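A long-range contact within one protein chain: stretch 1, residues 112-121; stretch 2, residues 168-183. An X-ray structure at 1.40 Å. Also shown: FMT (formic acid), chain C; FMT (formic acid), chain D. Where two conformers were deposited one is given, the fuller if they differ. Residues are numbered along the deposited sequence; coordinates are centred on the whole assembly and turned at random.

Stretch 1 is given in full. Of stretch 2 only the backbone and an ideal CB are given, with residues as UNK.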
# COMPACT_ATOMS: atom_id res chain seq x y z
N PRO A 112 -4.46 4.55 5.94
CA PRO A 112 -5.49 5.54 5.70
C PRO A 112 -5.00 6.96 5.90
O PRO A 112 -4.08 7.20 6.70
CB PRO A 112 -6.54 5.22 6.76
CG PRO A 112 -5.73 4.66 7.90
CD PRO A 112 -4.63 3.89 7.24
N ILE A 113 -5.65 7.89 5.20
CA ILE A 113 -5.55 9.30 5.61
C ILE A 113 -6.40 9.45 6.87
O ILE A 113 -7.53 8.97 6.92
CB ILE A 113 -6.07 10.24 4.52
CG1 ILE A 113 -5.14 10.18 3.32
CG2 ILE A 113 -6.18 11.66 5.05
CD1 ILE A 113 -5.67 10.84 2.07
N ASP A 114 -5.81 10.05 7.90
CA ASP A 114 -6.50 10.28 9.17
C ASP A 114 -6.77 11.76 9.32
O ASP A 114 -5.86 12.58 9.27
CB ASP A 114 -5.68 9.81 10.38
CG ASP A 114 -5.24 8.37 10.29
OD1 ASP A 114 -6.08 7.50 10.00
OD2 ASP A 114 -4.03 8.12 10.48
N ILE A 115 -8.03 12.08 9.55
CA ILE A 115 -8.51 13.44 9.81
C ILE A 115 -9.09 13.47 11.20
O ILE A 115 -10.04 12.73 11.47
CB ILE A 115 -9.59 13.88 8.82
CG1 ILE A 115 -9.14 13.73 7.37
CG2 ILE A 115 -10.04 15.30 9.12
CD1 ILE A 115 -10.30 13.59 6.43
N THR A 116 -8.51 14.27 12.08
CA THR A 116 -8.89 14.27 13.46
C THR A 116 -9.10 15.69 13.99
O THR A 116 -8.30 16.58 13.70
CB THR A 116 -7.78 13.54 14.21
OG1 THR A 116 -7.54 12.26 13.58
CG2 THR A 116 -8.12 13.40 15.66
N LEU A 117 -10.14 15.86 14.79
CA LEU A 117 -10.38 17.09 15.53
C LEU A 117 -9.67 16.97 16.85
O LEU A 117 -9.70 15.92 17.48
CB LEU A 117 -11.88 17.29 15.73
CG LEU A 117 -12.61 17.59 14.44
CD1 LEU A 117 -14.12 17.42 14.61
CD2 LEU A 117 -12.28 19.00 13.94
N ALA A 118 -9.03 18.06 17.26
CA ALA A 118 -8.28 18.10 18.50
C ALA A 118 -8.39 19.45 19.14
O ALA A 118 -8.84 20.42 18.51
CB ALA A 118 -6.81 17.78 18.24
N GLN A 119 -8.03 19.49 20.42
CA GLN A 119 -7.99 20.74 21.18
C GLN A 119 -6.57 21.26 21.30
O GLN A 119 -5.70 20.55 21.75
CB GLN A 119 -8.55 20.50 22.56
CG GLN A 119 -10.03 20.18 22.56
CD GLN A 119 -10.86 21.32 22.00
OE1 GLN A 119 -10.56 22.49 22.22
NE2 GLN A 119 -11.89 20.97 21.26
N ARG A 120 -6.36 22.50 20.87
CA ARG A 120 -5.06 23.22 21.04
C ARG A 120 -5.04 24.13 22.27
O ARG A 120 -3.97 24.58 22.70
CB ARG A 120 -4.74 24.02 19.77
CG ARG A 120 -3.88 23.28 18.76
CD ARG A 120 -2.40 23.40 19.11
NE ARG A 120 -1.53 22.79 18.11
CZ ARG A 120 -0.19 22.79 18.17
NH1 ARG A 120 0.45 23.38 19.18
NH2 ARG A 120 0.51 22.20 17.20
N ALA A 121 -6.21 24.40 22.82
CA ALA A 121 -6.37 25.22 24.00
C ALA A 121 -7.67 24.71 24.60
O ALA A 121 -8.32 23.81 24.01
CB ALA A 121 -6.47 26.70 23.62
N UNK A 168 -0.90 18.28 8.15
CA UNK A 168 -1.48 19.59 8.02
C UNK A 168 -2.39 19.84 9.21
O UNK A 168 -3.21 19.00 9.55
CB UNK A 168 -2.24 19.73 6.70
N UNK A 169 -2.25 21.01 9.81
CA UNK A 169 -3.18 21.48 10.82
C UNK A 169 -3.94 22.67 10.29
O UNK A 169 -3.33 23.59 9.71
CB UNK A 169 -2.45 21.84 12.12
N UNK A 170 -5.24 22.68 10.51
CA UNK A 170 -6.07 23.81 10.13
C UNK A 170 -6.82 24.29 11.38
O UNK A 170 -7.39 23.48 12.10
CB UNK A 170 -7.04 23.43 9.01
N UNK A 171 -6.81 25.60 11.63
CA UNK A 171 -7.58 26.13 12.75
C UNK A 171 -9.07 25.85 12.53
O UNK A 171 -9.59 25.95 11.42
CB UNK A 171 -7.33 27.63 12.92
N UNK A 172 -9.74 25.45 13.61
CA UNK A 172 -11.16 25.22 13.59
C UNK A 172 -11.54 23.81 13.15
O UNK A 172 -10.69 22.93 13.03
CB UNK A 172 -11.83 26.25 12.67
N UNK A 173 -12.84 23.63 12.94
CA UNK A 173 -13.44 22.34 12.59
C UNK A 173 -13.68 22.32 11.10
O UNK A 173 -14.65 22.91 10.61
CB UNK A 173 -14.74 22.09 13.36
N UNK A 174 -12.78 21.64 10.39
CA UNK A 174 -12.74 21.73 8.93
C UNK A 174 -12.92 20.40 8.24
O UNK A 174 -12.61 20.28 7.04
CB UNK A 174 -11.41 22.35 8.48
N UNK A 175 -13.41 19.40 8.98
CA UNK A 175 -13.48 18.03 8.45
C UNK A 175 -14.26 17.96 7.13
O UNK A 175 -13.85 17.27 6.19
CB UNK A 175 -14.13 17.10 9.48
N UNK A 176 -15.37 18.69 7.06
CA UNK A 176 -16.19 18.71 5.85
C UNK A 176 -15.45 19.21 4.62
O UNK A 176 -15.66 18.73 3.52
CB UNK A 176 -17.43 19.58 6.08
N UNK A 177 -14.53 20.15 4.82
CA UNK A 177 -13.72 20.63 3.71
C UNK A 177 -12.71 19.58 3.24
O UNK A 177 -12.39 19.52 2.04
CB UNK A 177 -12.99 21.91 4.11
N UNK A 178 -12.20 18.77 4.16
CA UNK A 178 -11.36 17.63 3.75
C UNK A 178 -12.17 16.60 2.97
O UNK A 178 -11.63 15.96 2.07
CB UNK A 178 -10.72 16.97 4.97
N UNK A 179 -13.43 16.40 3.34
CA UNK A 179 -14.28 15.53 2.54
C UNK A 179 -14.36 16.00 1.10
O UNK A 179 -14.16 15.22 0.16
CB UNK A 179 -15.68 15.46 3.14
N UNK A 180 -14.60 17.30 0.91
CA UNK A 180 -14.60 17.86 -0.43
C UNK A 180 -13.26 17.61 -1.14
O UNK A 180 -13.22 17.10 -2.26
CB UNK A 180 -14.90 19.36 -0.37
N UNK A 181 -12.19 18.00 -0.49
CA UNK A 181 -10.88 17.97 -1.13
C UNK A 181 -10.50 16.55 -1.51
O UNK A 181 -10.08 16.29 -2.65
CB UNK A 181 -9.82 18.57 -0.21
N UNK A 182 -10.63 15.63 -0.57
CA UNK A 182 -10.14 14.28 -0.78
C UNK A 182 -11.08 13.42 -1.63
O UNK A 182 -10.61 12.68 -2.48
CB UNK A 182 -9.91 13.61 0.57
N UNK A 183 -12.39 13.50 -1.38
CA UNK A 183 -13.34 12.66 -2.11
C UNK A 183 -13.75 13.25 -3.44
O UNK A 183 -13.94 12.52 -4.39
CB UNK A 183 -14.59 12.42 -1.26
C FMT C . -16.59 22.09 0.95
O1 FMT C . -17.15 22.01 -0.14
O2 FMT C . -15.39 22.66 0.98
C FMT D . -17.16 23.26 16.88
O1 FMT D . -16.84 22.51 15.99
O2 FMT D . -17.13 22.77 18.11

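Stretch 2 runs as a strand, 168-171, then a loop, then a helix from 175. The helix lies nearly antiparallel to strand 113-119, at 164°, with the axes 9.6 Å apart at closest approach.

Positions 168 and 170 have nothing of stretch 1 within reach, so stretch 1 sets no preference. They are Val168 and Ile170.

At position 169 CA-to-CB points toward stretch 1, but no atom of it lies within 5.5 Å of the ideal CB. Only a long side chain could cross the gap. The guanidinium of Arg120 offers donors, so Gln, Glu or another long acceptor would suit. The residue is Gln169. Its OE1 accepts a hydrogen bond from Arg120 NH2 at 3.1 Å, near the guanidinium plane. This is the one hydrogen bond between the stretches.

At 171 the CB points away, and many residues would fit. It is Gln171.

Position 172 has phi/psi of 87/-171. A CB here would jam against the carbonyl O of the residue before, which calls for glycine. It is Gly172.

At 173 the CB points sideways, yet the ideal CB is 4.0 Å from Leu117 CD2. A small or medium side chain would suit, polar or apolar. It is Asn173. Its OD1 packs 3.5 Å from Leu117 CD2, while its ND2 donates to O1 of the chain D formic acid at 2.9 Å.

Position 174 precedes the helix, with CB sideways. Several polar residues could serve at this N-cap position. Gln174 turns back, and its NE2 donates to Gln171 O at 2.9 Å.

Position 175 points toward stretch 1. The ideal CB is 4.5 Å from Ile115 CG2 and 5.1 Å from Leu117 CD1. Val, Ile or Leu would be suitable. In Val175, CG1 lies 4.1 Å from Ile115 CG2 and CG2 lies 3.7 Å from Leu117 CG.

Positions 176 and 177 are out of reach. They are His176 and His177; His177 ND1 donates to O2 of the chain C formic acid at 2.6 Å.

Position 178 faces Ile115, with the ideal CB already 3.7 Å from Ile115 CD1. An apolar residue is expected, even one as small as Ala. It is Leu178.

At 179 a CB would be crowded by His176 O, 3.3 Å away. Gly179 avoids this.

At 182 the CB points toward stretch 1, and the ideal CB is 5.3 Å from Ile113 CD1. This leaves room for a longer apolar chain, such as Leu or Met. Leu182 CD1 reaches Ile113 CG2 at 3.9 Å and Ile115 CD1 at 4.0 Å.

Positions 180, 181 and 183 are out of reach. They are Trp180, Leu181 and Leu183.

Stretch 2 (168-183) VQIQGNQVHHLGWLLL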
# COMPACT_ATOMS: atom_id res chain seq x y z
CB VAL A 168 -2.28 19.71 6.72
CG1 VAL A 168 -2.98 21.05 6.59
CG2 VAL A 168 -1.38 19.44 5.52
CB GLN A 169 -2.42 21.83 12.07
CG GLN A 169 -1.86 20.61 12.76
CD GLN A 169 -1.31 20.93 14.14
OE1 GLN A 169 -0.78 22.03 14.37
NE2 GLN A 169 -1.41 19.97 15.07
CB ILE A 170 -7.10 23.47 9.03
CG1 ILE A 170 -6.47 22.64 7.90
CG2 ILE A 170 -7.73 24.76 8.50
CD1 ILE A 170 -6.68 21.13 8.09
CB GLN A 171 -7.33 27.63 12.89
CG GLN A 171 -5.95 27.98 13.39
CD GLN A 171 -5.63 27.42 14.77
OE1 GLN A 171 -4.55 26.86 14.99
NE2 GLN A 171 -6.55 27.59 15.70
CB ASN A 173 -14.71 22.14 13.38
CG ASN A 173 -15.35 20.79 13.15
OD1 ASN A 173 -15.07 20.13 12.14
ND2 ASN A 173 -16.22 20.37 14.06
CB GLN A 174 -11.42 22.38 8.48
CG GLN A 174 -11.10 23.68 9.22
CD GLN A 174 -12.12 24.79 9.02
OE1 GLN A 174 -13.00 24.73 8.16
NE2 GLN A 174 -11.96 25.85 9.82
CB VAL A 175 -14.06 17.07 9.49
CG1 VAL A 175 -14.11 15.64 8.96
CG2 VAL A 175 -13.30 17.14 10.81
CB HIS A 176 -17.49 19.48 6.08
CG HIS A 176 -17.29 20.89 6.54
ND1 HIS A 176 -16.79 21.20 7.79
CD2 HIS A 176 -17.54 22.08 5.93
CE1 HIS A 176 -16.73 22.51 7.92
NE2 HIS A 176 -17.21 23.07 6.81
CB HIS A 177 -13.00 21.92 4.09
CG HIS A 177 -13.93 23.07 4.32
ND1 HIS A 177 -14.79 23.55 3.36
CD2 HIS A 177 -14.12 23.84 5.42
CE1 HIS A 177 -15.47 24.57 3.85
NE2 HIS A 177 -15.07 24.78 5.09
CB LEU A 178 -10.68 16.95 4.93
CG LEU A 178 -9.37 17.55 5.41
CD1 LEU A 178 -8.31 17.46 4.32
CD2 LEU A 178 -9.55 18.98 5.90
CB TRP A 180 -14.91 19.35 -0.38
CG TRP A 180 -14.52 20.07 -1.63
CD1 TRP A 180 -15.17 20.04 -2.82
CD2 TRP A 180 -13.32 20.84 -1.84
NE1 TRP A 180 -14.48 20.77 -3.75
CE2 TRP A 180 -13.35 21.28 -3.18
CE3 TRP A 180 -12.26 21.23 -1.02
CZ2 TRP A 180 -12.35 22.09 -3.72
CZ3 TRP A 180 -11.24 22.01 -1.57
CH2 TRP A 180 -11.30 22.44 -2.90
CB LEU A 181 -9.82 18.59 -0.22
CG LEU A 181 -8.40 18.69 -0.82
CD1 LEU A 181 -8.41 19.53 -2.09
CD2 LEU A 181 -7.37 19.24 0.16
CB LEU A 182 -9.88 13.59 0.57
CG LEU A 182 -8.86 14.29 1.45
CD1 LEU A 182 -8.73 13.57 2.79
CD2 LEU A 182 -7.48 14.45 0.80
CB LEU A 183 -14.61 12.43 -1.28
CG LEU A 183 -14.42 11.77 0.08
CD1 LEU A 183 -15.77 11.69 0.80
CD2 LEU A 183 -13.85 10.38 -0.06
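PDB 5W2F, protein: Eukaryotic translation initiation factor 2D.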